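Local structure of VP24 (White spot syndrome virus, 5HLJ) at residues Glu19-Thr24 with Leu164-Ser169; Gly66-Thr71 with Ala95-Asn100; Ser88-Leu93 with Gly148-Glu153; Val110-Gly115 with Asn126-Tyr131. The protein serves as a major envelope protein of the virion, a trimer of beta-barrel subunits that probably contributes to the outer coat around the nucleocapsid. All blocks are in the same frame, centred on the assembly; numbering follows the deposited sequence.

Interaction 1. Residues Glu19-Thr24 with Leu164-Ser169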
loop_
_atom_site.group_PDB
_atom_site.type_symbol
_atom_site.label_atom_id
_atom_site.label_comp_id
_atom_site.label_asym_id
_atom_site.label_seq_id
_atom_site.Cartn_x
_atom_site.Cartn_y
_atom_site.Cartn_z
ATOM N N GLU A 19 3.908 11.064 -5.671
ATOM C CA GLU A 19 2.573 10.989 -6.221
ATOM C C GLU A 19 2.241 9.550 -6.606
ATOM O O GLU A 19 3.129 8.771 -6.947
ATOM C CB GLU A 19 2.455 11.933 -7.420
ATOM C CG GLU A 19 1.060 12.047 -7.986
ATOM C CD GLU A 19 0.939 13.131 -9.042
ATOM O OE1 GLU A 19 1.931 13.870 -9.272
ATOM O OE2 GLU A 19 -0.161 13.250 -9.625
ATOM N N ILE A 20 0.965 9.194 -6.510
ATOM C CA ILE A 20 0.482 7.899 -6.947
ATOM C C ILE A 20 -0.010 7.971 -8.389
ATOM O O ILE A 20 -0.748 8.881 -8.752
ATOM C CB ILE A 20 -0.651 7.399 -6.052
ATOM C CG1 ILE A 20 -0.144 7.143 -4.636
ATOM C CG2 ILE A 20 -1.207 6.115 -6.576
ATOM C CD1 ILE A 20 0.735 5.948 -4.522
ATOM N N ILE A 21 0.424 7.010 -9.200
ATOM C CA ILE A 21 0.058 6.871 -10.606
ATOM C C ILE A 21 -0.894 5.688 -10.724
ATOM O O ILE A 21 -0.504 4.563 -10.426
ATOM C CB ILE A 21 1.317 6.621 -11.494
ATOM C CG1 ILE A 21 2.388 7.695 -11.247
ATOM C CG2 ILE A 21 0.971 6.537 -12.963
ATOM C CD1 ILE A 21 1.876 9.116 -11.358
ATOM N N ASN A 22 -2.137 5.919 -11.131
ATOM C CA ASN A 22 -3.099 4.820 -11.243
ATOM C C ASN A 22 -3.332 4.457 -12.708
ATOM O O ASN A 22 -3.827 5.273 -13.485
ATOM C CB ASN A 22 -4.428 5.175 -10.566
ATOM C CG ASN A 22 -4.289 5.364 -9.052
ATOM O OD1 ASN A 22 -4.021 4.414 -8.324
ATOM N ND2 ASN A 22 -4.477 6.598 -8.579
ATOM N N LEU A 23 -2.953 3.235 -13.072
ATOM C CA LEU A 23 -3.073 2.743 -14.438
ATOM C C LEU A 23 -3.877 1.446 -14.494
ATOM O O LEU A 23 -4.066 0.766 -13.482
ATOM C CB LEU A 23 -1.691 2.496 -15.044
ATOM C CG LEU A 23 -0.732 3.678 -15.137
ATOM C CD1 LEU A 23 0.552 3.216 -15.777
ATOM C CD2 LEU A 23 -1.360 4.823 -15.936
ATOM N N THR A 24 -4.317 1.088 -15.691
ATOM C CA THR A 24 -5.048 -0.150 -15.896
ATOM C C THR A 24 -4.177 -1.181 -16.610
ATOM O O THR A 24 -3.422 -0.831 -17.507
ATOM C CB THR A 24 -6.342 0.124 -16.687
ATOM O OG1 THR A 24 -7.182 0.976 -15.901
ATOM C CG2 THR A 24 -7.088 -1.145 -16.951
ATOM N N LEU A 164 -3.571 -0.892 -11.400
ATOM C CA LEU A 164 -2.214 -0.813 -10.901
ATOM C C LEU A 164 -1.956 0.538 -10.247
ATOM O O LEU A 164 -2.196 1.578 -10.848
ATOM C CB LEU A 164 -1.230 -1.043 -12.052
ATOM C CG LEU A 164 0.266 -0.781 -11.812
ATOM C CD1 LEU A 164 0.866 -1.798 -10.837
ATOM C CD2 LEU A 164 1.032 -0.785 -13.145
ATOM N N SER A 165 -1.479 0.516 -9.012
ATOM C CA SER A 165 -1.038 1.731 -8.352
ATOM C C SER A 165 0.472 1.753 -8.212
ATOM O O SER A 165 1.057 0.825 -7.662
ATOM C CB SER A 165 -1.678 1.877 -6.972
ATOM O OG SER A 165 -3.006 2.338 -7.070
ATOM N N MET A 166 1.100 2.809 -8.708
ATOM C CA MET A 166 2.538 2.986 -8.508
ATOM C C MET A 166 2.801 4.282 -7.762
ATOM O O MET A 166 2.208 5.309 -8.077
ATOM C CB MET A 166 3.290 3.003 -9.843
ATOM C CG MET A 166 3.080 1.772 -10.695
ATOM S SD MET A 166 4.147 1.732 -12.160
ATOM C CE MET A 166 3.413 3.018 -13.172
ATOM N N ARG A 167 3.700 4.252 -6.787
ATOM C CA ARG A 167 4.106 5.491 -6.155
ATOM C C ARG A 167 5.415 5.996 -6.733
ATOM O O ARG A 167 6.420 5.295 -6.719
ATOM C CB ARG A 167 4.227 5.334 -4.634
ATOM C CG ARG A 167 4.634 6.647 -3.963
ATOM C CD ARG A 167 4.616 6.569 -2.437
ATOM N NE ARG A 167 5.442 7.617 -1.825
ATOM C CZ ARG A 167 5.034 8.413 -0.831
ATOM N NH1 ARG A 167 3.797 8.298 -0.338
ATOM N NH2 ARG A 167 5.862 9.330 -0.323
ATOM N N PHE A 168 5.383 7.218 -7.256
ATOM C CA PHE A 168 6.570 7.907 -7.745
ATOM C C PHE A 168 7.109 8.864 -6.693
ATOM O O PHE A 168 6.340 9.567 -6.034
ATOM C CB PHE A 168 6.265 8.712 -9.023
ATOM C CG PHE A 168 6.055 7.875 -10.254
ATOM C CD1 PHE A 168 5.932 6.497 -10.175
ATOM C CD2 PHE A 168 5.972 8.482 -11.502
ATOM C CE1 PHE A 168 5.718 5.729 -11.332
ATOM C CE2 PHE A 168 5.776 7.736 -12.653
ATOM C CZ PHE A 168 5.648 6.350 -12.568
ATOM N N SER A 169 8.429 8.928 -6.555
ATOM C CA SER A 169 9.031 9.950 -5.707
ATOM C C SER A 169 10.325 10.482 -6.329
ATOM O O SER A 169 10.946 9.811 -7.145
ATOM C CB SER A 169 9.265 9.400 -4.288
ATOM O OG SER A 169 10.109 8.270 -4.311
HETATM O O HOH W 1 -5.244 2.153 -10.076
#
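With CG1 of Ile21 anti to its carbonyl carbon (chi1 -53°) and CG of Phe168 placed the same way (chi1 -73°), the isoleucine branch is carried directly over the phenyl ring. The two residues sit on neighbouring strands of an antiparallel beta ladder, part of the beta barrel of this subunit. CG1 of Ile21 stands 3.5 Å from the centroid of the Phe168 ring and only 5° off its normal, a CH-pi contact over the centre of the face, and the two side chains cross at about a right angle. Farther along the same buried face, the bent chain of Met166 brings its CE to 3.9 Å from CD1 of Leu23. Beneath this apolar layer the ladder is regular: Glu19, Ile21 and Leu23 each exchange a pair of backbone hydrogen bonds with Phe168, Met166 and Leu164, the bond from Ile21 N to Met166 O measuring 2.7 Å. The carboxylate of Glu19, also on this face, is satisfied by the backbone N atoms of Arg44 and Asn45. The other face, carrying Ile20, Asn22, Ser165 and Arg167, looks toward the trimer partners, and Ile20 packs on Arg167 of the second subunit. Within the chain, CD1 of Ile20 meets Arg167 crosswise, 3.5 Å from its CB. Polar chemistry takes over at the next pair, where Ser165 OG donates to Asn22 OD1 over 2.6 Å, nearly in line with the amide C=O, and a water donates to that same OD1 from 3.1 Å.

Interaction 2. Residues Gly66-Thr71 with Ala95-Asn100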
loop_
_atom_site.group_PDB
_atom_site.type_symbol
_atom_site.label_atom_id
_atom_site.label_comp_id
_atom_site.label_asym_id
_atom_site.label_seq_id
_atom_site.Cartn_x
_atom_site.Cartn_y
_atom_site.Cartn_z
ATOM N N GLY A 66 4.838 13.133 -24.251
ATOM C CA GLY A 66 4.639 13.080 -22.820
ATOM C C GLY A 66 5.939 13.298 -22.103
ATOM O O GLY A 66 6.975 13.447 -22.723
ATOM N N ASP A 67 5.873 13.306 -20.782
ATOM C CA ASP A 67 7.051 13.515 -19.961
ATOM C C ASP A 67 7.653 12.193 -19.469
ATOM O O ASP A 67 8.862 12.089 -19.224
ATOM C CB ASP A 67 6.698 14.416 -18.773
ATOM C CG ASP A 67 6.239 15.805 -19.211
ATOM O OD1 ASP A 67 7.117 16.642 -19.517
ATOM O OD2 ASP A 67 5.008 16.054 -19.247
ATOM N N ILE A 68 6.786 11.195 -19.323
ATOM C CA ILE A 68 7.156 9.847 -18.908
ATOM C C ILE A 68 6.416 8.878 -19.831
ATOM O O ILE A 68 5.185 8.938 -19.926
ATOM C CB ILE A 68 6.788 9.574 -17.425
ATOM C CG1 ILE A 68 7.536 10.526 -16.492
ATOM C CG2 ILE A 68 7.092 8.155 -17.050
ATOM C CD1 ILE A 68 7.046 10.480 -15.053
ATOM N N ILE A 69 7.156 8.016 -20.529
ATOM C CA ILE A 69 6.567 7.148 -21.541
ATOM C C ILE A 69 6.762 5.696 -21.154
ATOM O O ILE A 69 7.889 5.263 -20.884
ATOM C CB ILE A 69 7.200 7.368 -22.951
ATOM C CG1 ILE A 69 7.574 8.832 -23.167
ATOM C CG2 ILE A 69 6.268 6.856 -24.060
ATOM C CD1 ILE A 69 6.383 9.766 -23.249
ATOM N N LEU A 70 5.677 4.933 -21.153
ATOM C CA LEU A 70 5.743 3.542 -20.762
ATOM C C LEU A 70 5.239 2.628 -21.866
ATOM O O LEU A 70 4.307 2.978 -22.592
ATOM C CB LEU A 70 4.920 3.288 -19.500
ATOM C CG LEU A 70 5.185 4.083 -18.225
ATOM C CD1 LEU A 70 4.407 5.389 -18.216
ATOM C CD2 LEU A 70 4.800 3.223 -17.047
ATOM N N THR A 71 5.851 1.447 -21.969
ATOM C CA THR A 71 5.326 0.366 -22.791
ATOM C C THR A 71 5.547 -0.971 -22.067
ATOM O O THR A 71 6.569 -1.172 -21.416
ATOM C CB THR A 71 5.987 0.334 -24.208
ATOM O OG1 THR A 71 5.383 -0.691 -25.000
ATOM C CG2 THR A 71 7.490 0.069 -24.116
ATOM N N ALA A 95 8.331 -3.796 -18.332
ATOM C CA ALA A 95 8.027 -2.507 -18.932
ATOM C C ALA A 95 9.279 -1.709 -19.252
ATOM O O ALA A 95 10.291 -1.816 -18.561
ATOM C CB ALA A 95 7.115 -1.698 -18.016
ATOM N N ARG A 96 9.186 -0.902 -20.306
ATOM C CA ARG A 96 10.234 0.040 -20.654
ATOM C C ARG A 96 9.674 1.427 -20.396
ATOM O O ARG A 96 8.577 1.766 -20.856
ATOM C CB ARG A 96 10.682 -0.133 -22.117
ATOM C CG ARG A 96 11.193 -1.549 -22.460
ATOM C CD ARG A 96 12.614 -1.795 -21.946
ATOM N NE ARG A 96 13.600 -0.989 -22.678
ATOM C CZ ARG A 96 14.821 -0.712 -22.229
ATOM N NH1 ARG A 96 15.211 -1.168 -21.045
ATOM N NH2 ARG A 96 15.648 0.039 -22.949
ATOM N N VAL A 97 10.407 2.221 -19.632
ATOM C CA VAL A 97 9.903 3.500 -19.179
ATOM C C VAL A 97 10.888 4.602 -19.506
ATOM O O VAL A 97 12.013 4.615 -19.007
ATOM C CB VAL A 97 9.613 3.504 -17.651
ATOM C CG1 VAL A 97 9.050 4.856 -17.205
ATOM C CG2 VAL A 97 8.650 2.398 -17.285
ATOM N N TYR A 98 10.442 5.539 -20.339
ATOM C CA TYR A 98 11.246 6.692 -20.685
ATOM C C TYR A 98 10.958 7.838 -19.724
ATOM O O TYR A 98 9.852 8.372 -19.695
ATOM C CB TYR A 98 10.981 7.120 -22.134
ATOM C CG TYR A 98 11.860 8.249 -22.621
ATOM C CD1 TYR A 98 13.206 8.304 -22.274
ATOM C CD2 TYR A 98 11.355 9.242 -23.461
ATOM C CE1 TYR A 98 14.018 9.327 -22.717
ATOM C CE2 TYR A 98 12.168 10.274 -23.917
ATOM C CZ TYR A 98 13.494 10.311 -23.544
ATOM O OH TYR A 98 14.313 11.330 -23.991
ATOM N N ASN A 99 11.964 8.200 -18.938
ATOM C CA ASN A 99 11.886 9.332 -18.035
ATOM C C ASN A 99 12.496 10.559 -18.695
ATOM O O ASN A 99 13.726 10.728 -18.733
ATOM C CB ASN A 99 12.594 9.029 -16.707
ATOM C CG ASN A 99 12.610 10.231 -15.759
ATOM O OD1 ASN A 99 11.894 11.213 -15.966
ATOM N ND2 ASN A 99 13.432 10.150 -14.710
ATOM N N ASN A 100 11.624 11.415 -19.215
ATOM C CA ASN A 100 12.057 12.646 -19.851
ATOM C C ASN A 100 11.666 13.867 -19.013
ATOM O O ASN A 100 11.265 14.887 -19.555
ATOM C CB ASN A 100 11.469 12.758 -21.263
ATOM C CG ASN A 100 12.274 13.697 -22.162
ATOM O OD1 ASN A 100 13.414 14.070 -21.850
ATOM N ND2 ASN A 100 11.688 14.066 -23.285
HETATM O O HOH W 2 9.463 13.007 -23.920
#
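Ile69 lies alongside Tyr98, both side chains pointing the same way, and its CG1 meets the rim of the phenol ring at CD2, 3.8 Å off and near the ring plane. Tyr98 CG is anti to the backbone N (chi1 -175°), which starts the side chain off beside the isoleucine; its far end leads away from segment 66-71. On the same face, Thr71 turns its methyl to the neighbour: CG2 touches Arg96 CB at 3.8 Å, whereas OG1 is engaged by Gly53 O and Thr56 N. The guanidinium of Arg96 bends off to a salt bridge with Asp58 and a bond to Thr144. These pairs belong to an antiparallel ladder in the barrel wall, strand 68-72 lying between strands 48-51 and 90-99. Tyr98 N to Ile69 O is its shortest bond, 2.6 Å, and Thr71 and Arg96 exchange two more. The opposite face is aliphatic where Val97 divides its branches: CG1 takes Ile68 CG2 at 3.8 Å and CG2 takes Leu70 CD2 at 3.9 Å. Asn99 shares that buried face, and its amide is occupied by Thr101 OG1 and the carbonyls of Arg103 and Leu137. Past the strand end, Asn100 N still donates to Asp67 O, and a water donating to Gly66 O from 2.8 Å lies next to Asn100 ND2.

Interaction 3. Residues Ser88-Leu93 with Gly148-Glu153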
loop_
_atom_site.group_PDB
_atom_site.type_symbol
_atom_site.label_atom_id
_atom_site.label_comp_id
_atom_site.label_asym_id
_atom_site.label_seq_id
_atom_site.Cartn_x
_atom_site.Cartn_y
_atom_site.Cartn_z
ATOM N N SER A 88 -0.739 -20.283 -16.304
ATOM C CA SER A 88 -0.800 -18.827 -16.343
ATOM C C SER A 88 -1.083 -18.235 -14.954
ATOM O O SER A 88 -1.923 -17.347 -14.822
ATOM C CB SER A 88 -1.850 -18.361 -17.355
ATOM O OG SER A 88 -3.111 -18.931 -17.062
ATOM N N LYS A 89 -0.365 -18.731 -13.942
ATOM C CA LYS A 89 -0.491 -18.272 -12.556
ATOM C C LYS A 89 0.605 -17.284 -12.189
ATOM O O LYS A 89 0.406 -16.396 -11.352
ATOM C CB LYS A 89 -0.444 -19.448 -11.578
ATOM C CG LYS A 89 -1.569 -20.398 -11.778
ATOM C CD LYS A 89 -1.522 -21.573 -10.837
ATOM C CE LYS A 89 -2.581 -22.586 -11.273
ATOM N NZ LYS A 89 -2.910 -23.579 -10.229
ATOM N N GLU A 90 1.762 -17.450 -12.818
ATOM C CA GLU A 90 2.919 -16.619 -12.533
ATOM C C GLU A 90 3.110 -15.609 -13.647
ATOM O O GLU A 90 3.392 -15.979 -14.782
ATOM C CB GLU A 90 4.161 -17.489 -12.351
ATOM C CG GLU A 90 3.951 -18.593 -11.331
ATOM C CD GLU A 90 5.209 -19.419 -11.052
ATOM O OE1 GLU A 90 6.123 -19.469 -11.913
ATOM O OE2 GLU A 90 5.277 -20.013 -9.950
ATOM N N LEU A 91 2.925 -14.330 -13.320
ATOM C CA LEU A 91 2.894 -13.269 -14.329
ATOM C C LEU A 91 3.920 -12.192 -14.054
ATOM O O LEU A 91 4.267 -11.921 -12.905
ATOM C CB LEU A 91 1.505 -12.631 -14.402
ATOM C CG LEU A 91 0.503 -13.166 -15.424
ATOM C CD1 LEU A 91 0.293 -14.659 -15.250
ATOM C CD2 LEU A 91 -0.834 -12.424 -15.309
ATOM N N GLU A 92 4.401 -11.567 -15.116
ATOM C CA GLU A 92 5.385 -10.515 -14.957
ATOM C C GLU A 92 5.004 -9.299 -15.794
ATOM O O GLU A 92 4.537 -9.426 -16.921
ATOM C CB GLU A 92 6.773 -11.036 -15.329
ATOM C CG GLU A 92 7.916 -10.029 -15.145
ATOM C CD GLU A 92 9.281 -10.602 -15.516
ATOM O OE1 GLU A 92 9.379 -11.816 -15.833
ATOM O OE2 GLU A 92 10.268 -9.835 -15.498
ATOM N N LEU A 93 5.140 -8.119 -15.214
ATOM C CA LEU A 93 5.128 -6.899 -16.003
ATOM C C LEU A 93 6.575 -6.600 -16.400
ATOM O O LEU A 93 7.429 -6.424 -15.535
ATOM C CB LEU A 93 4.528 -5.718 -15.223
ATOM C CG LEU A 93 4.716 -4.389 -15.965
ATOM C CD1 LEU A 93 3.770 -4.296 -17.182
ATOM C CD2 LEU A 93 4.581 -3.183 -15.042
ATOM N N GLY A 148 6.244 -8.761 -10.322
ATOM C CA GLY A 148 5.650 -10.061 -10.550
ATOM C C GLY A 148 4.410 -10.267 -9.712
ATOM O O GLY A 148 4.227 -9.639 -8.661
ATOM N N ALA A 149 3.535 -11.138 -10.185
ATOM C CA ALA A 149 2.401 -11.555 -9.378
ATOM C C ALA A 149 2.214 -13.036 -9.583
ATOM O O ALA A 149 2.207 -13.512 -10.711
ATOM C CB ALA A 149 1.126 -10.782 -9.749
ATOM N N THR A 150 2.083 -13.766 -8.487
ATOM C CA THR A 150 1.821 -15.184 -8.565
ATOM C C THR A 150 0.448 -15.469 -7.978
ATOM O O THR A 150 0.221 -15.305 -6.776
ATOM C CB THR A 150 2.922 -15.994 -7.845
ATOM O OG1 THR A 150 4.123 -15.924 -8.617
ATOM C CG2 THR A 150 2.524 -17.472 -7.693
ATOM N N PHE A 151 -0.461 -15.898 -8.842
ATOM C CA PHE A 151 -1.846 -16.160 -8.461
ATOM C C PHE A 151 -2.102 -17.605 -8.005
ATOM O O PHE A 151 -1.349 -18.513 -8.345
ATOM C CB PHE A 151 -2.778 -15.822 -9.633
ATOM C CG PHE A 151 -2.744 -14.379 -10.033
ATOM C CD1 PHE A 151 -3.626 -13.468 -9.469
ATOM C CD2 PHE A 151 -1.825 -13.926 -10.976
ATOM C CE1 PHE A 151 -3.588 -12.127 -9.835
ATOM C CE2 PHE A 151 -1.790 -12.592 -11.359
ATOM C CZ PHE A 151 -2.668 -11.686 -10.788
ATOM N N ASP A 152 -3.181 -17.804 -7.245
ATOM C CA ASP A 152 -3.650 -19.143 -6.874
ATOM C C ASP A 152 -4.159 -19.893 -8.105
ATOM O O ASP A 152 -3.830 -21.068 -8.311
ATOM C CB ASP A 152 -4.769 -19.063 -5.827
ATOM C CG ASP A 152 -4.245 -18.874 -4.414
ATOM O OD1 ASP A 152 -3.017 -18.739 -4.234
ATOM O OD2 ASP A 152 -5.064 -18.841 -3.472
ATOM N N GLU A 153 -4.950 -19.184 -8.917
ATOM C CA GLU A 153 -5.635 -19.738 -10.079
ATOM C C GLU A 153 -5.101 -19.128 -11.380
ATOM O O GLU A 153 -4.682 -17.964 -11.396
ATOM C CB GLU A 153 -7.141 -19.480 -9.989
ATOM C CG GLU A 153 -7.905 -20.199 -8.848
ATOM C CD GLU A 153 -7.520 -21.675 -8.669
ATOM O OE1 GLU A 153 -7.289 -22.377 -9.684
ATOM O OE2 GLU A 153 -7.467 -22.139 -7.505
HETATM O O HOH W 3 -5.022 -24.483 -8.465
#
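The extended side chain of Lys89 touches the backbone of Phe151 to Glu153 atom after atom, with CB 3.5 Å from Phe151 O and CD equally far from Asp152 O. At its tip, NZ makes a weak hydrogen bond of 3.3 Å to Asp152 O and a firmer one of 2.9 Å to a water, which in turn reaches Glu153 OE1 weakly. The carbonyl of Lys89 does more: it accepts from Phe151 N at 2.7 Å, the donor tilted 27° out of the carbonyl plane, and also lies 3.3 Å from Phe151 CD2 at the ring edge. On the buried side CE2 of that ring touches Leu91 CD2; on the other, Glu90 and Thr150 run side by side. Leu91 and Ala149 continue the antiparallel ladder with two backbone bonds, and next to them Gly148 faces Glu92 without a side chain. A second shell fixes these groups. The Phe151 ring meets those of Phe128, on the adjoining strand 128-131, and Tyr162, on strand 161-170, which is not next to it in the sheet. Glu92 is gripped by His79 and Thr80, and Glu90 by Asn84, which ties the strand to the preceding loop, while Asp152 forms a salt bridge with Lys127 of the third subunit. The chemistry is thus graded: short backbone bonds and the buried Phe151 ring hold the strand pairing, whereas Lys89 NZ meets a carbonyl, water and a long, weak ion pair with Glu87, and lies 4.6 Å from Glu153 OE1, beyond a salt bridge, so its hold is probably soft and solvent-dependent.

Interaction 4. Residues Val110-Gly115 with Asn126-Tyr131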
loop_
_atom_site.group_PDB
_atom_site.type_symbol
_atom_site.label_atom_id
_atom_site.label_comp_id
_atom_site.label_asym_id
_atom_site.label_seq_id
_atom_site.Cartn_x
_atom_site.Cartn_y
_atom_site.Cartn_z
ATOM N N VAL A 110 4.329 -0.712 -5.422
ATOM C CA VAL A 110 3.186 -0.907 -6.286
ATOM C C VAL A 110 2.119 -1.663 -5.520
ATOM O O VAL A 110 2.413 -2.345 -4.546
ATOM C CB VAL A 110 3.539 -1.684 -7.581
ATOM C CG1 VAL A 110 4.744 -1.073 -8.267
ATOM C CG2 VAL A 110 3.788 -3.131 -7.281
ATOM N N SER A 111 0.875 -1.540 -5.961
ATOM C CA SER A 111 -0.177 -2.400 -5.455
ATOM C C SER A 111 -1.163 -2.665 -6.574
ATOM O O SER A 111 -1.194 -1.943 -7.567
ATOM C CB SER A 111 -0.862 -1.788 -4.223
ATOM O OG SER A 111 -1.307 -0.474 -4.480
ATOM N N LEU A 112 -1.931 -3.737 -6.421
ATOM C CA LEU A 112 -2.894 -4.161 -7.415
ATOM C C LEU A 112 -4.250 -4.349 -6.791
ATOM O O LEU A 112 -4.375 -4.823 -5.664
ATOM C CB LEU A 112 -2.504 -5.499 -8.062
ATOM C CG LEU A 112 -1.396 -5.705 -9.081
ATOM C CD1 LEU A 112 -1.501 -7.153 -9.523
ATOM C CD2 LEU A 112 -1.514 -4.766 -10.277
ATOM N N SER A 113 -5.265 -4.023 -7.565
ATOM C CA SER A 113 -6.613 -4.411 -7.259
ATOM C C SER A 113 -7.164 -5.071 -8.517
ATOM O O SER A 113 -6.890 -4.599 -9.619
ATOM C CB SER A 113 -7.446 -3.196 -6.851
ATOM O OG SER A 113 -8.837 -3.482 -6.920
ATOM N N PRO A 114 -7.926 -6.163 -8.369
ATOM C CA PRO A 114 -8.676 -6.641 -9.540
ATOM C C PRO A 114 -9.641 -5.560 -9.995
ATOM O O PRO A 114 -10.096 -4.789 -9.143
ATOM C CB PRO A 114 -9.427 -7.868 -9.017
ATOM C CG PRO A 114 -9.548 -7.622 -7.517
ATOM C CD PRO A 114 -8.264 -6.911 -7.145
ATOM N N GLY A 115 -9.902 -5.467 -11.295
ATOM C CA GLY A 115 -10.962 -4.612 -11.804
ATOM C C GLY A 115 -12.288 -5.368 -11.756
ATOM O O GLY A 115 -12.318 -6.552 -11.409
ATOM N N ASN A 126 -9.217 -14.139 -6.943
ATOM C CA ASN A 126 -8.001 -14.908 -7.172
ATOM C C ASN A 126 -6.852 -14.317 -6.343
ATOM O O ASN A 126 -6.365 -13.227 -6.663
ATOM C CB ASN A 126 -7.687 -14.883 -8.670
ATOM C CG ASN A 126 -6.598 -15.850 -9.066
ATOM O OD1 ASN A 126 -6.087 -16.628 -8.251
ATOM N ND2 ASN A 126 -6.240 -15.812 -10.343
ATOM N N LYS A 127 -6.439 -14.996 -5.268
ATOM C CA LYS A 127 -5.413 -14.440 -4.373
ATOM C C LYS A 127 -4.037 -14.480 -5.030
ATOM O O LYS A 127 -3.780 -15.326 -5.886
ATOM C CB LYS A 127 -5.371 -15.179 -3.035
ATOM C CG LYS A 127 -6.575 -14.917 -2.140
ATOM C CD LYS A 127 -6.392 -15.570 -0.774
ATOM C CE LYS A 127 -6.544 -17.104 -0.816
ATOM N NZ LYS A 127 -7.971 -17.510 -1.036
ATOM N N PHE A 128 -3.161 -13.558 -4.630
ATOM C CA PHE A 128 -1.840 -13.437 -5.241
ATOM C C PHE A 128 -0.773 -12.907 -4.282
ATOM O O PHE A 128 -1.069 -12.255 -3.291
ATOM C CB PHE A 128 -1.911 -12.517 -6.474
ATOM C CG PHE A 128 -2.445 -11.140 -6.173
ATOM C CD1 PHE A 128 -1.595 -10.116 -5.777
ATOM C CD2 PHE A 128 -3.803 -10.869 -6.282
ATOM C CE1 PHE A 128 -2.094 -8.855 -5.484
ATOM C CE2 PHE A 128 -4.303 -9.604 -6.000
ATOM C CZ PHE A 128 -3.445 -8.598 -5.601
ATOM N N VAL A 129 0.480 -13.197 -4.592
ATOM C CA VAL A 129 1.591 -12.553 -3.918
ATOM C C VAL A 129 2.272 -11.640 -4.939
ATOM O O VAL A 129 2.576 -12.047 -6.062
ATOM C CB VAL A 129 2.588 -13.576 -3.332
ATOM C CG1 VAL A 129 3.780 -12.884 -2.694
ATOM C CG2 VAL A 129 1.895 -14.441 -2.317
ATOM N N LEU A 130 2.450 -10.385 -4.542
ATOM C CA LEU A 130 3.075 -9.360 -5.361
ATOM C C LEU A 130 4.569 -9.288 -5.119
ATOM O O LEU A 130 5.000 -9.163 -3.974
ATOM C CB LEU A 130 2.470 -8.003 -5.039
ATOM C CG LEU A 130 1.577 -7.279 -6.027
ATOM C CD1 LEU A 130 1.261 -5.897 -5.463
ATOM C CD2 LEU A 130 2.300 -7.153 -7.341
ATOM N N TYR A 131 5.360 -9.347 -6.182
ATOM C CA TYR A 131 6.778 -9.074 -6.060
ATOM C C TYR A 131 7.112 -7.676 -6.611
ATOM O O TYR A 131 6.782 -7.353 -7.755
ATOM C CB TYR A 131 7.630 -10.136 -6.785
ATOM C CG TYR A 131 9.073 -9.681 -6.904
ATOM C CD1 TYR A 131 9.918 -9.713 -5.808
ATOM C CD2 TYR A 131 9.563 -9.148 -8.090
ATOM C CE1 TYR A 131 11.223 -9.255 -5.896
ATOM C CE2 TYR A 131 10.861 -8.674 -8.184
ATOM C CZ TYR A 131 11.682 -8.738 -7.085
ATOM O OH TYR A 131 12.970 -8.293 -7.166
#
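Around Ser111 and Leu130, whose CA atoms are 7.7 Å apart, strands 110-114 and 128-131 run roughly antiparallel, 153° between their directions, but with axes 8.3 Å apart they are too distant for a shared ladder. Side chains bridge the interval instead. Leu130 reaches over with CD1, which settles 3.8 Å from both Val110 O and Ser111 CA and 4.2 Å from Val110 CG2, the Val110 and Leu130 side chains meeting at a slant. Phe128 uses its ring tip: CG sits between the backbone N and the carbonyl carbon (chi1 57°), and CZ comes 4.1 Å from Leu112 CB, with Leu112 O near the ring plane at its edge. Phe147 of strand 141-151 packs against both Leu112 and Leu130. The contact brings together strands from opposite ends of the sheet order, where the barrel wall comes round on itself. Trimer contacts adjoin it, since Ser113 OG bonds to Phe132 N of the second subunit. Because the approach rests on van der Waals contacts of methyl, methylene and ring-edge carbons, two of them against backbone carbonyls, it has little directionality; the strands' alignment probably comes from their own ladders, Ser111 pairing with Ser165 and Val129 with Thr150.

How the interactions relate
Interactions 1 and 2 are buried ladders, interaction 3 is partly buried, and interaction 4 lies at the surface. The first three pair adjacent strands of one sheet through backbone bonds; in the fourth, side chains of one strand reach side chains and backbone of the other, without backbone pairing. Interactions 1 and 2 meet through the barrel interior, where Phe168 touches Ile68 and Met166 touches Leu70. Interactions 2 and 3 share strand 90-99 but occupy opposite sides of the chain centre. Interaction 4 connects interactions 1 and 3, Ser111 joining it to the former and Tyr131 to the latter through probable backbone hydrogen bonds. Trimer partners reach interactions 1, 3 and 4, whereas interaction 2 touches no other subunit.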